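Local coordinates for viral structural protein 4 (PDB 6TZ0) that binds GTP through a probable P-loop and, as a partner of the viral RNA-dependent RNA polymerase, probably takes part in transcription of the double-stranded RNA genome, at residues B[506-511]-B[542-547]; B[268-273]-B[320-325]; B[466-471]-B[492-497]; B[329-334]-B[501-506]. One frame throughout, in Å; residues are numbered along the deposited sequence.

Contact 1. Residues B[506-511]-B[542-547]; sequences LLRTIN and HTTVYP
Leu506 and Thr544 face each other on neighbouring parallel strands, and Leu507 pairs in the same way with Val545. This is the tight half of the contact. The amide of Leu506 gives a hydrogen bond of 2.9 Å to Thr543 O, and Val545 N returns one of 2.8 Å to Leu506 O, lying almost in line with that carbonyl (C=O...N angle 171°). The strand CH groups add to the grip: Leu507 CA approaches Val545 O at 3.4 Å. Beta-branched Thr544 and Val545 suit such an extended backbone. Thr544 shares one face of the sheet with Leu506, while Val545 lies with Leu507 on the other, where Leu507 also touches the P-loop around Lys359.

Beyond Leu507 the pairing slackens. The last bond, Arg508 N to Val545 O, is weak at 3.3 Å, and both chains then leave the sheet, the second to start helix 547-556 with Tyr546 at its N-cap. Here Arg508, partly exposed, covers its neighbours with its aliphatic stem. CG lies beside its own backbone N (chi1 -60°) and meets Thr544 CG2 at 3.7 Å, and CB rests against Tyr546 CE1 at the same separation of 3.7 Å. Pro547 CD comes to 3.3 Å from Arg508 O, a ring with no N-H to offer that carbonyl. Thr509 turns its hydroxyl to the P-loop, where OG1 bonds to Ala357 O. Buried backbone polarity wrapped in hydrocarbon thus holds strand 543-545 at the sheet edge, next to a strand whose Leu507 lies beside the GTP-binding loop, with no charged pair across the contact.

Contact 2. Residues B[268-273]-B[320-325]; sequences TMMVNL and KMMNPS
Met270 and Met322 lie slantwise across one another, each sulfur chain hooked at its last torsion. Met270 CE, swung aside at chi3 74°, reaches Met322 CG at 3.7 Å. In return, Met322 SD sits 3.9 Å from Met270 CB, and Met322 CE, turned the opposite way (chi3 -77°), comes to 3.4 Å from Met270 O. The two side chains thus touch where they cross. Unbranched and flexible, methionine can follow the irregular surface where a strand end meets a loop.

This meeting point lies at one end of an antiparallel sheet. Strand 266-271 and strand 313-319 are separated there by strand 255-261 and so run parallel to each other, leaving the sheet at the same end. Residues 320-325 carry the chain on from the second of them to helix 326-340, passing the end of the first.

Asn272, just past its strand, stands at about a right angle to Met322, with CG 4.1 Å from Met322 CE. Met321, the residue before Met322 in the loop, slants across Asn272: its chain is extended beyond CG and carries CE to 3.3 Å from Asn272 O. Phe548 of helix 547-556 touches both Asn272 and Met322. Lys320 starts away from the strand; its NZ gives a weak hydrogen bond of 3.3 Å to Met321 O and has a long, weak ion pair with Glu15.

Contact 3. Residues B[466-471]-B[492-497]; sequences HSERNF and NAQDAT
Arg469 in the first turn of helix 468-476 and Thr497 approach to 4.5 Å between CA atoms, where the chain leaving strand 484-489 passes the start of the helix. That chain is itself tightly wound: after the short 3-10 segment 492-494, Thr497 N bonds back to Gln494 O at 3.0 Å, closing a turn that sets Thr497 against the helix.

Thr497 carries most of the contact. Its methyl, CG2, stands anti to the backbone N (chi1 -63°, measured to OG1) and touches both Glu468 and Arg469. It lies 3.6 Å from Glu468 CG and 3.5 Å from Arg469 N, so the methylene stem of the glutamate is packed with carbon while its acid end passes beyond. The extended chain of Glu468 carries OE2 to 3.5 Å from Gln494 NE2. The carboxylate and amide planes are turned 75° to each other, and the pair is better read as a loose polar approach than as a bond. The other end of the Gln494 amide is occupied, OE1 taking a weak hydrogen bond from His490 N. An acid at a helix start may gain from the amino-terminal end of the helix dipole. Arg469 leads its guanidinium away, towards Asp354 of the polymerase chain, with which it makes a long, weak ion pair.

Ser467 is the N-cap: its OG accepts a weak bond of 3.5 Å from Arg469 N and is also hydrogen-bonded to Asn462 O, while Phe471 N donates to Ser467 O. The whole is a serine-capped helix start packed against a turn on the loop between two strands of the parallel sheet.

Contact 4. Residues B[329-334]-B[501-506]; sequences LAVLSK and TDTTVL
Lys334 lies over Thr503 and ends at Asp502, reaching from helix 326-340 across to the chain that enters strand 504-507. With CG anti to the backbone N (chi1 -170°) and every later torsion extended, it makes a straight rod. CB starts 3.8 Å from Thr503 CG2, CG passes the same methyl at 3.7 Å, and CD leaves it at 3.8 Å, three carbons in a row against one threonine methyl. CE then comes to 3.3 Å from Asp502 OD2. Finally NZ, meeting the carboxylate crosswise, forms a salt bridge with Asp502 OD1 at 3.4 Å and lies about as far from OD2. The ammonium also gives a weak hydrogen bond to Ala472 O of the polymerase chain, with Arg496 of that chain close by.

Thr503 suits its place by having two unlike branches: its hydroxyl sits between the backbone N and carbonyl carbon (chi1 53°), and the methyl is left to face the helix, 3.5 Å from Val331 O. One turn earlier in the helix, Val331 meets strand residue Val505, CG1 to CG1 at 3.7 Å, the compact valines letting helix and parallel sheet come close. Apolar contact dominates beside the strand, and the ion pair lies in the chain just before it. Lysine bridges the two: its stem belongs to the packing, while its buried ammonium is probably stabilised by the aspartate, which would offset the nearby arginine charge.

Contacts 1 and 4 lie in the buried part of the fold and share Leu506: contact 1 joins strand 504-507 to its neighbour edgewise by backbone bonds, whereas contact 4 lays helix 326-340 on a face of the same sheet through side chains, with Val545 of contact 1 touching Leu332 of contact 4. Contact 2, less buried, belongs to the separate antiparallel sheet and relies on flexible methionines, yet Met269 of contact 2 touches Ile510 of contact 1. Contact 3 has its centre farthest from the chain centre, about 29 Å, but is still largely covered. It has mixed, weaker chemistry, and its loop touches His542 of contact 1 through Asn492 and Asp495.

Contact 1. Residues B[506-511]-B[542-547]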
loop_
_atom_site.group_PDB
_atom_site.type_symbol
_atom_site.label_atom_id
_atom_site.label_comp_id
_atom_site.label_asym_id
_atom_site.label_seq_id
_atom_site.Cartn_x
_atom_site.Cartn_y
_atom_site.Cartn_z
ATOM N N LEU B 506 -4.616 -25.196 13.358
ATOM C CA LEU B 506 -5.854 -25.824 13.782
ATOM C C LEU B 506 -5.642 -27.329 13.803
ATOM O O LEU B 506 -5.111 -27.896 12.846
ATOM C CB LEU B 506 -7.013 -25.436 12.864
ATOM C CG LEU B 506 -8.446 -25.664 13.347
ATOM C CD1 LEU B 506 -9.316 -24.566 12.804
ATOM C CD2 LEU B 506 -8.996 -26.986 12.897
ATOM N N LEU B 507 -6.067 -27.962 14.885
ATOM C CA LEU B 507 -5.851 -29.380 15.113
ATOM C C LEU B 507 -7.110 -30.180 14.807
ATOM O O LEU B 507 -8.211 -29.804 15.211
ATOM C CB LEU B 507 -5.405 -29.599 16.562
ATOM C CG LEU B 507 -5.138 -30.963 17.195
ATOM C CD1 LEU B 507 -4.018 -30.874 18.172
ATOM C CD2 LEU B 507 -6.357 -31.352 17.973
ATOM N N ARG B 508 -6.935 -31.289 14.092
ATOM C CA ARG B 508 -7.983 -32.277 13.891
ATOM C C ARG B 508 -7.490 -33.621 14.396
ATOM O O ARG B 508 -6.314 -33.951 14.239
ATOM C CB ARG B 508 -8.377 -32.409 12.421
ATOM C CG ARG B 508 -8.897 -31.160 11.760
ATOM C CD ARG B 508 -10.248 -30.738 12.278
ATOM N NE ARG B 508 -10.740 -29.566 11.562
ATOM C CZ ARG B 508 -11.576 -29.617 10.536
ATOM N NH1 ARG B 508 -12.042 -30.782 10.130
ATOM N NH2 ARG B 508 -11.964 -28.504 9.934
ATOM N N THR B 509 -8.382 -34.396 15.007
ATOM C CA THR B 509 -8.057 -35.726 15.506
ATOM C C THR B 509 -9.046 -36.746 14.963
ATOM O O THR B 509 -9.912 -36.435 14.143
ATOM C CB THR B 509 -8.063 -35.780 17.036
ATOM O OG1 THR B 509 -9.337 -35.352 17.527
ATOM C CG2 THR B 509 -6.975 -34.920 17.616
ATOM N N ILE B 510 -8.906 -37.984 15.429
ATOM C CA ILE B 510 -9.863 -39.032 15.115
ATOM C C ILE B 510 -10.973 -39.045 16.162
ATOM O O ILE B 510 -11.147 -40.008 16.917
ATOM C CB ILE B 510 -9.136 -40.388 15.042
ATOM C CG1 ILE B 510 -8.192 -40.560 16.236
ATOM C CG2 ILE B 510 -8.317 -40.479 13.786
ATOM C CD1 ILE B 510 -8.031 -41.963 16.616
ATOM N N ASN B 511 -11.830 -38.043 16.136
ATOM C CA ASN B 511 -12.841 -37.941 17.177
ATOM C C ASN B 511 -14.063 -37.266 16.599
ATOM O O ASN B 511 -13.978 -36.140 16.106
ATOM C CB ASN B 511 -12.337 -37.174 18.402
ATOM C CG ASN B 511 -11.422 -38.001 19.279
ATOM O OD1 ASN B 511 -10.248 -37.692 19.438
ATOM N ND2 ASN B 511 -11.962 -39.067 19.849
ATOM N N HIS B 542 -7.290 -21.285 9.585
ATOM C CA HIS B 542 -5.859 -21.450 9.777
ATOM C C HIS B 542 -5.430 -22.809 9.247
ATOM O O HIS B 542 -6.263 -23.625 8.846
ATOM C CB HIS B 542 -5.480 -21.283 11.247
ATOM C CG HIS B 542 -5.682 -19.892 11.751
ATOM N ND1 HIS B 542 -6.783 -19.515 12.485
ATOM C CD2 HIS B 542 -4.963 -18.764 11.547
ATOM C CE1 HIS B 542 -6.703 -18.226 12.762
ATOM N NE2 HIS B 542 -5.611 -17.747 12.198
ATOM N N THR B 543 -4.119 -23.039 9.224
ATOM C CA THR B 543 -3.586 -24.242 8.598
ATOM C C THR B 543 -3.919 -25.465 9.441
ATOM O O THR B 543 -3.728 -25.464 10.658
ATOM C CB THR B 543 -2.075 -24.139 8.413
ATOM O OG1 THR B 543 -1.435 -24.238 9.685
ATOM C CG2 THR B 543 -1.714 -22.810 7.813
ATOM N N THR B 544 -4.437 -26.499 8.794
ATOM C CA THR B 544 -4.904 -27.688 9.488
ATOM C C THR B 544 -3.750 -28.663 9.669
ATOM O O THR B 544 -3.050 -28.992 8.710
ATOM C CB THR B 544 -6.042 -28.341 8.708
ATOM O OG1 THR B 544 -7.119 -27.408 8.581
ATOM C CG2 THR B 544 -6.542 -29.564 9.423
ATOM N N VAL B 545 -3.541 -29.102 10.909
ATOM C CA VAL B 545 -2.421 -29.957 11.275
ATOM C C VAL B 545 -2.975 -31.156 12.036
ATOM O O VAL B 545 -3.834 -30.995 12.907
ATOM C CB VAL B 545 -1.388 -29.196 12.132
ATOM C CG1 VAL B 545 -0.248 -30.081 12.506
ATOM C CG2 VAL B 545 -0.845 -27.998 11.399
ATOM N N TYR B 546 -2.504 -32.358 11.695
ATOM C CA TYR B 546 -2.799 -33.584 12.418
ATOM C C TYR B 546 -1.710 -33.866 13.446
ATOM O O TYR B 546 -0.622 -33.292 13.368
ATOM C CB TYR B 546 -2.931 -34.745 11.435
ATOM C CG TYR B 546 -4.154 -34.654 10.566
ATOM C CD1 TYR B 546 -5.417 -34.845 11.100
ATOM C CD2 TYR B 546 -4.044 -34.437 9.206
ATOM C CE1 TYR B 546 -6.535 -34.770 10.315
ATOM C CE2 TYR B 546 -5.160 -34.371 8.411
ATOM C CZ TYR B 546 -6.403 -34.540 8.968
ATOM O OH TYR B 546 -7.521 -34.475 8.176
ATOM N N PRO B 547 -1.980 -34.716 14.454
ATOM C CA PRO B 547 -0.941 -35.015 15.459
ATOM C C PRO B 547 0.331 -35.665 14.931
ATOM O O PRO B 547 1.420 -35.345 15.432
ATOM C CB PRO B 547 -1.678 -35.938 16.435
ATOM C CG PRO B 547 -3.063 -35.508 16.360
ATOM C CD PRO B 547 -3.309 -35.141 14.939
#

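Contact 2. Residues B[268-273]-B[320-325]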
loop_
_atom_site.group_PDB
_atom_site.type_symbol
_atom_site.label_atom_id
_atom_site.label_comp_id
_atom_site.label_asym_id
_atom_site.label_seq_id
_atom_site.Cartn_x
_atom_site.Cartn_y
_atom_site.Cartn_z
ATOM N N THR B 268 -13.311 -45.722 7.840
ATOM C CA THR B 268 -11.959 -46.138 7.479
ATOM C C THR B 268 -10.914 -45.187 8.053
ATOM O O THR B 268 -11.053 -43.965 7.965
ATOM C CB THR B 268 -11.789 -46.218 5.963
ATOM O OG1 THR B 268 -11.987 -44.923 5.394
ATOM C CG2 THR B 268 -12.799 -47.173 5.368
ATOM N N MET B 269 -9.852 -45.761 8.618
ATOM C CA MET B 269 -8.813 -45.012 9.313
ATOM C C MET B 269 -7.435 -45.424 8.818
ATOM O O MET B 269 -7.082 -46.603 8.877
ATOM C CB MET B 269 -8.894 -45.248 10.823
ATOM C CG MET B 269 -7.893 -44.454 11.633
ATOM S SD MET B 269 -7.958 -44.886 13.374
ATOM C CE MET B 269 -9.485 -44.103 13.857
ATOM N N MET B 270 -6.650 -44.453 8.360
ATOM C CA MET B 270 -5.262 -44.674 7.971
ATOM C C MET B 270 -4.359 -44.381 9.160
ATOM O O MET B 270 -4.493 -43.336 9.802
ATOM C CB MET B 270 -4.879 -43.791 6.786
ATOM C CG MET B 270 -5.623 -44.118 5.519
ATOM S SD MET B 270 -5.277 -42.967 4.181
ATOM C CE MET B 270 -3.634 -43.472 3.729
ATOM N N VAL B 271 -3.448 -45.306 9.458
ATOM C CA VAL B 271 -2.581 -45.232 10.630
ATOM C C VAL B 271 -1.135 -45.389 10.175
ATOM O O VAL B 271 -0.832 -46.242 9.337
ATOM C CB VAL B 271 -2.956 -46.311 11.675
ATOM C CG1 VAL B 271 -2.029 -46.294 12.870
ATOM C CG2 VAL B 271 -4.364 -46.123 12.161
ATOM N N ASN B 272 -0.238 -44.572 10.736
ATOM C CA ASN B 272 1.187 -44.614 10.424
ATOM C C ASN B 272 1.964 -45.560 11.318
ATOM O O ASN B 272 3.132 -45.297 11.613
ATOM C CB ASN B 272 1.802 -43.221 10.514
ATOM C CG ASN B 272 1.371 -42.331 9.405
ATOM O OD1 ASN B 272 0.683 -41.346 9.617
ATOM N ND2 ASN B 272 1.790 -42.655 8.207
ATOM N N LEU B 273 1.351 -46.635 11.780
ATOM C CA LEU B 273 2.067 -47.675 12.490
ATOM C C LEU B 273 1.871 -48.995 11.768
ATOM O O LEU B 273 0.909 -49.179 11.022
ATOM C CB LEU B 273 1.593 -47.803 13.937
ATOM C CG LEU B 273 1.858 -46.624 14.864
ATOM C CD1 LEU B 273 1.267 -46.920 16.217
ATOM C CD2 LEU B 273 3.341 -46.339 14.969
ATOM N N LYS B 320 -0.123 -48.055 2.700
ATOM C CA LYS B 320 0.969 -47.096 2.598
ATOM C C LYS B 320 0.859 -46.019 3.674
ATOM O O LYS B 320 -0.239 -45.587 4.028
ATOM C CB LYS B 320 0.957 -46.460 1.213
ATOM C CG LYS B 320 2.104 -45.540 0.952
ATOM C CD LYS B 320 2.056 -44.943 -0.411
ATOM C CE LYS B 320 3.217 -44.007 -0.571
ATOM N NZ LYS B 320 3.073 -42.829 0.319
ATOM N N MET B 321 2.005 -45.606 4.214
ATOM C CA MET B 321 2.032 -44.515 5.179
ATOM C C MET B 321 1.694 -43.177 4.545
ATOM O O MET B 321 2.088 -42.882 3.416
ATOM C CB MET B 321 3.397 -44.414 5.852
ATOM C CG MET B 321 3.596 -45.373 6.989
ATOM S SD MET B 321 5.124 -45.016 7.852
ATOM C CE MET B 321 5.084 -46.267 9.127
ATOM N N MET B 322 0.975 -42.358 5.303
ATOM C CA MET B 322 0.654 -41.000 4.902
ATOM C C MET B 322 1.889 -40.112 4.941
ATOM O O MET B 322 2.790 -40.292 5.761
ATOM C CB MET B 322 -0.405 -40.418 5.831
ATOM C CG MET B 322 -1.716 -41.147 5.792
ATOM S SD MET B 322 -2.959 -40.438 6.870
ATOM C CE MET B 322 -2.403 -41.054 8.448
ATOM N N ASN B 323 1.917 -39.146 4.055
ATOM C CA ASN B 323 2.956 -38.145 4.078
ATOM C C ASN B 323 2.396 -36.844 4.629
ATOM O O ASN B 323 1.256 -36.489 4.319
ATOM C CB ASN B 323 3.523 -37.900 2.679
ATOM C CG ASN B 323 4.103 -39.148 2.067
ATOM O OD1 ASN B 323 3.610 -39.639 1.057
ATOM N ND2 ASN B 323 5.149 -39.680 2.684
ATOM N N PRO B 324 3.149 -36.135 5.464
ATOM C CA PRO B 324 2.634 -34.885 6.031
ATOM C C PRO B 324 2.541 -33.770 5.002
ATOM O O PRO B 324 3.266 -33.743 4.008
ATOM C CB PRO B 324 3.652 -34.553 7.124
ATOM C CG PRO B 324 4.878 -35.276 6.734
ATOM C CD PRO B 324 4.431 -36.525 6.068
ATOM N N SER B 325 1.620 -32.846 5.257
ATOM C CA SER B 325 1.382 -31.721 4.368
ATOM C C SER B 325 2.542 -30.733 4.411
ATOM O O SER B 325 3.275 -30.635 5.393
ATOM C CB SER B 325 0.086 -31.011 4.749
ATOM O OG SER B 325 -0.124 -29.863 3.951
#

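Contact 3. Residues B[466-471]-B[492-497]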
loop_
_atom_site.group_PDB
_atom_site.type_symbol
_atom_site.label_atom_id
_atom_site.label_comp_id
_atom_site.label_asym_id
_atom_site.label_seq_id
_atom_site.Cartn_x
_atom_site.Cartn_y
_atom_site.Cartn_z
ATOM N N HIS B 466 -9.670 -8.110 34.681
ATOM C CA HIS B 466 -10.177 -9.467 34.554
ATOM C C HIS B 466 -10.425 -9.849 33.110
ATOM O O HIS B 466 -11.029 -10.891 32.849
ATOM C CB HIS B 466 -11.459 -9.631 35.363
ATOM C CG HIS B 466 -11.270 -9.412 36.826
ATOM N ND1 HIS B 466 -11.455 -8.187 37.423
ATOM C CD2 HIS B 466 -10.872 -10.252 37.807
ATOM C CE1 HIS B 466 -11.205 -8.286 38.715
ATOM N NE2 HIS B 466 -10.849 -9.530 38.974
ATOM N N SER B 467 -9.981 -9.019 32.172
ATOM C CA SER B 467 -10.137 -9.300 30.760
ATOM C C SER B 467 -9.257 -10.471 30.350
ATOM O O SER B 467 -8.281 -10.816 31.018
ATOM C CB SER B 467 -9.778 -8.075 29.929
ATOM O OG SER B 467 -9.936 -8.342 28.551
ATOM N N GLU B 468 -9.619 -11.089 29.233
ATOM C CA GLU B 468 -8.869 -12.245 28.768
ATOM C C GLU B 468 -7.579 -11.824 28.083
ATOM O O GLU B 468 -6.561 -12.520 28.200
ATOM C CB GLU B 468 -9.755 -13.079 27.846
ATOM C CG GLU B 468 -9.197 -14.432 27.483
ATOM C CD GLU B 468 -10.164 -15.253 26.655
ATOM O OE1 GLU B 468 -11.289 -14.778 26.414
ATOM O OE2 GLU B 468 -9.797 -16.370 26.238
ATOM N N ARG B 469 -7.606 -10.673 27.408
ATOM C CA ARG B 469 -6.412 -10.114 26.788
ATOM C C ARG B 469 -5.365 -9.763 27.839
ATOM O O ARG B 469 -4.184 -10.101 27.689
ATOM C CB ARG B 469 -6.822 -8.904 25.945
ATOM C CG ARG B 469 -5.751 -8.220 25.107
ATOM C CD ARG B 469 -5.322 -6.955 25.783
ATOM N NE ARG B 469 -4.333 -6.166 25.058
ATOM C CZ ARG B 469 -4.625 -5.160 24.243
ATOM N NH1 ARG B 469 -5.885 -4.818 24.037
ATOM N NH2 ARG B 469 -3.653 -4.485 23.645
ATOM N N ASN B 470 -5.797 -9.157 28.947
ATOM C CA ASN B 470 -4.883 -8.883 30.048
ATOM C C ASN B 470 -4.442 -10.156 30.754
ATOM O O ASN B 470 -3.331 -10.204 31.284
ATOM C CB ASN B 470 -5.536 -7.965 31.068
ATOM C CG ASN B 470 -4.541 -7.372 32.035
ATOM O OD1 ASN B 470 -3.340 -7.400 31.804
ATOM N ND2 ASN B 470 -5.035 -6.895 33.161
ATOM N N PHE B 471 -5.305 -11.173 30.802
ATOM C CA PHE B 471 -4.934 -12.453 31.398
ATOM C C PHE B 471 -3.764 -13.087 30.663
ATOM O O PHE B 471 -2.757 -13.454 31.278
ATOM C CB PHE B 471 -6.133 -13.392 31.399
ATOM C CG PHE B 471 -5.822 -14.771 31.894
ATOM C CD1 PHE B 471 -5.647 -15.016 33.238
ATOM C CD2 PHE B 471 -5.725 -15.831 31.008
ATOM C CE1 PHE B 471 -5.374 -16.283 33.690
ATOM C CE2 PHE B 471 -5.448 -17.099 31.455
ATOM C CZ PHE B 471 -5.280 -17.325 32.797
ATOM N N ASN B 492 -11.704 -18.524 16.758
ATOM C CA ASN B 492 -10.779 -17.620 16.085
ATOM C C ASN B 492 -10.865 -16.177 16.555
ATOM O O ASN B 492 -9.997 -15.384 16.186
ATOM C CB ASN B 492 -11.000 -17.632 14.573
ATOM C CG ASN B 492 -10.633 -18.944 13.943
ATOM O OD1 ASN B 492 -11.459 -19.588 13.311
ATOM N ND2 ASN B 492 -9.388 -19.357 14.120
ATOM N N ALA B 493 -11.877 -15.802 17.334
ATOM C CA ALA B 493 -11.929 -14.432 17.825
ATOM C C ALA B 493 -10.933 -14.188 18.947
ATOM O O ALA B 493 -10.700 -13.034 19.310
ATOM C CB ALA B 493 -13.335 -14.085 18.300
ATOM N N GLN B 494 -10.342 -15.240 19.494
ATOM C CA GLN B 494 -9.276 -15.121 20.471
ATOM C C GLN B 494 -7.926 -14.814 19.842
ATOM O O GLN B 494 -6.946 -14.685 20.573
ATOM C CB GLN B 494 -9.202 -16.406 21.286
ATOM C CG GLN B 494 -10.425 -16.618 22.132
ATOM C CD GLN B 494 -10.428 -17.941 22.833
ATOM O OE1 GLN B 494 -9.547 -18.765 22.624
ATOM N NE2 GLN B 494 -11.420 -18.156 23.677
ATOM N N ASP B 495 -7.855 -14.675 18.517
ATOM C CA ASP B 495 -6.618 -14.264 17.863
ATOM C C ASP B 495 -6.214 -12.852 18.247
ATOM O O ASP B 495 -5.024 -12.527 18.244
ATOM C CB ASP B 495 -6.778 -14.357 16.349
ATOM C CG ASP B 495 -6.852 -15.775 15.863
ATOM O OD1 ASP B 495 -6.244 -16.650 16.507
ATOM O OD2 ASP B 495 -7.515 -16.017 14.836
ATOM N N ALA B 496 -7.181 -12.002 18.567
ATOM C CA ALA B 496 -6.906 -10.667 19.073
ATOM C C ALA B 496 -6.615 -10.655 20.566
ATOM O O ALA B 496 -6.338 -9.588 21.121
ATOM C CB ALA B 496 -8.091 -9.746 18.774
ATOM N N THR B 497 -6.657 -11.794 21.213
ATOM C CA THR B 497 -6.661 -11.874 22.664
ATOM C C THR B 497 -5.546 -12.738 23.236
ATOM O O THR B 497 -4.905 -12.329 24.208
ATOM C CB THR B 497 -8.038 -12.390 23.088
ATOM O OG1 THR B 497 -9.036 -11.446 22.685
ATOM C CG2 THR B 497 -8.115 -12.563 24.557
#

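Contact 4. Residues B[329-334]-B[501-506]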
loop_
_atom_site.group_PDB
_atom_site.type_symbol
_atom_site.label_atom_id
_atom_site.label_comp_id
_atom_site.label_asym_id
_atom_site.label_seq_id
_atom_site.Cartn_x
_atom_site.Cartn_y
_atom_site.Cartn_z
ATOM N N LEU B 329 3.866 -28.570 7.938
ATOM C CA LEU B 329 5.272 -28.616 8.323
ATOM C C LEU B 329 5.933 -27.254 8.212
ATOM O O LEU B 329 6.834 -26.950 8.994
ATOM C CB LEU B 329 6.030 -29.619 7.459
ATOM C CG LEU B 329 5.678 -31.093 7.615
ATOM C CD1 LEU B 329 6.432 -31.886 6.585
ATOM C CD2 LEU B 329 5.984 -31.589 9.007
ATOM N N ALA B 330 5.477 -26.419 7.279
ATOM C CA ALA B 330 6.010 -25.070 7.136
ATOM C C ALA B 330 5.701 -24.207 8.355
ATOM O O ALA B 330 6.594 -23.559 8.911
ATOM C CB ALA B 330 5.446 -24.433 5.876
ATOM N N VAL B 331 4.442 -24.204 8.796
ATOM C CA VAL B 331 4.063 -23.379 9.942
ATOM C C VAL B 331 4.664 -23.939 11.232
ATOM O O VAL B 331 5.122 -23.186 12.107
ATOM C CB VAL B 331 2.529 -23.258 10.006
ATOM C CG1 VAL B 331 2.093 -22.465 11.212
ATOM C CG2 VAL B 331 2.012 -22.595 8.750
ATOM N N LEU B 332 4.746 -25.266 11.341
ATOM C CA LEU B 332 5.356 -25.868 12.521
ATOM C C LEU B 332 6.864 -25.628 12.572
ATOM O O LEU B 332 7.423 -25.405 13.651
ATOM C CB LEU B 332 5.047 -27.357 12.553
ATOM C CG LEU B 332 3.595 -27.733 12.818
ATOM C CD1 LEU B 332 3.415 -29.201 12.567
ATOM C CD2 LEU B 332 3.200 -27.370 14.231
ATOM N N SER B 333 7.541 -25.636 11.423
ATOM C CA SER B 333 8.964 -25.329 11.420
ATOM C C SER B 333 9.218 -23.845 11.634
ATOM O O SER B 333 10.284 -23.470 12.128
ATOM C CB SER B 333 9.599 -25.787 10.113
ATOM O OG SER B 333 9.148 -24.991 9.041
ATOM N N LYS B 334 8.262 -22.991 11.265
ATOM C CA LYS B 334 8.330 -21.580 11.635
ATOM C C LYS B 334 8.294 -21.419 13.151
ATOM O O LYS B 334 9.073 -20.643 13.730
ATOM C CB LYS B 334 7.173 -20.837 10.972
ATOM C CG LYS B 334 7.213 -19.336 11.048
ATOM C CD LYS B 334 6.048 -18.759 10.274
ATOM C CE LYS B 334 6.071 -17.253 10.285
ATOM N NZ LYS B 334 4.890 -16.695 9.576
ATOM N N THR B 501 1.752 -13.980 18.536
ATOM C CA THR B 501 2.396 -15.106 17.878
ATOM C C THR B 501 2.553 -14.803 16.401
ATOM O O THR B 501 2.090 -13.784 15.892
ATOM C CB THR B 501 1.585 -16.397 18.010
ATOM O OG1 THR B 501 0.332 -16.237 17.335
ATOM C CG2 THR B 501 1.308 -16.705 19.431
ATOM N N ASP B 502 3.182 -15.733 15.703
ATOM C CA ASP B 502 3.204 -15.719 14.258
ATOM C C ASP B 502 2.775 -17.064 13.706
ATOM O O ASP B 502 2.702 -17.225 12.486
ATOM C CB ASP B 502 4.609 -15.377 13.753
ATOM C CG ASP B 502 4.606 -14.735 12.398
ATOM O OD1 ASP B 502 3.516 -14.561 11.824
ATOM O OD2 ASP B 502 5.701 -14.372 11.926
ATOM N N THR B 503 2.514 -18.038 14.569
ATOM C CA THR B 503 2.187 -19.401 14.173
ATOM C C THR B 503 0.952 -19.850 14.936
ATOM O O THR B 503 1.035 -20.156 16.128
ATOM C CB THR B 503 3.351 -20.348 14.449
ATOM O OG1 THR B 503 3.747 -20.217 15.816
ATOM C CG2 THR B 503 4.532 -20.059 13.550
ATOM N N THR B 504 -0.184 -19.898 14.254
ATOM C CA THR B 504 -1.393 -20.491 14.802
ATOM C C THR B 504 -1.928 -21.537 13.837
ATOM O O THR B 504 -2.071 -21.278 12.639
ATOM C CB THR B 504 -2.447 -19.419 15.137
ATOM O OG1 THR B 504 -3.711 -20.034 15.408
ATOM C CG2 THR B 504 -2.578 -18.384 14.066
ATOM N N VAL B 505 -2.171 -22.734 14.363
ATOM C CA VAL B 505 -2.619 -23.873 13.583
ATOM C C VAL B 505 -3.973 -24.313 14.111
ATOM O O VAL B 505 -4.422 -23.885 15.171
ATOM C CB VAL B 505 -1.622 -25.043 13.625
ATOM C CG1 VAL B 505 -0.305 -24.628 13.038
ATOM C CG2 VAL B 505 -1.441 -25.529 15.044
ATOM N N LEU B 506 -4.616 -25.196 13.358
ATOM C CA LEU B 506 -5.854 -25.824 13.782
ATOM C C LEU B 506 -5.642 -27.329 13.803
ATOM O O LEU B 506 -5.111 -27.896 12.846
ATOM C CB LEU B 506 -7.013 -25.436 12.864
ATOM C CG LEU B 506 -8.446 -25.664 13.347
ATOM C CD1 LEU B 506 -9.316 -24.566 12.804
ATOM C CD2 LEU B 506 -8.996 -26.986 12.897
#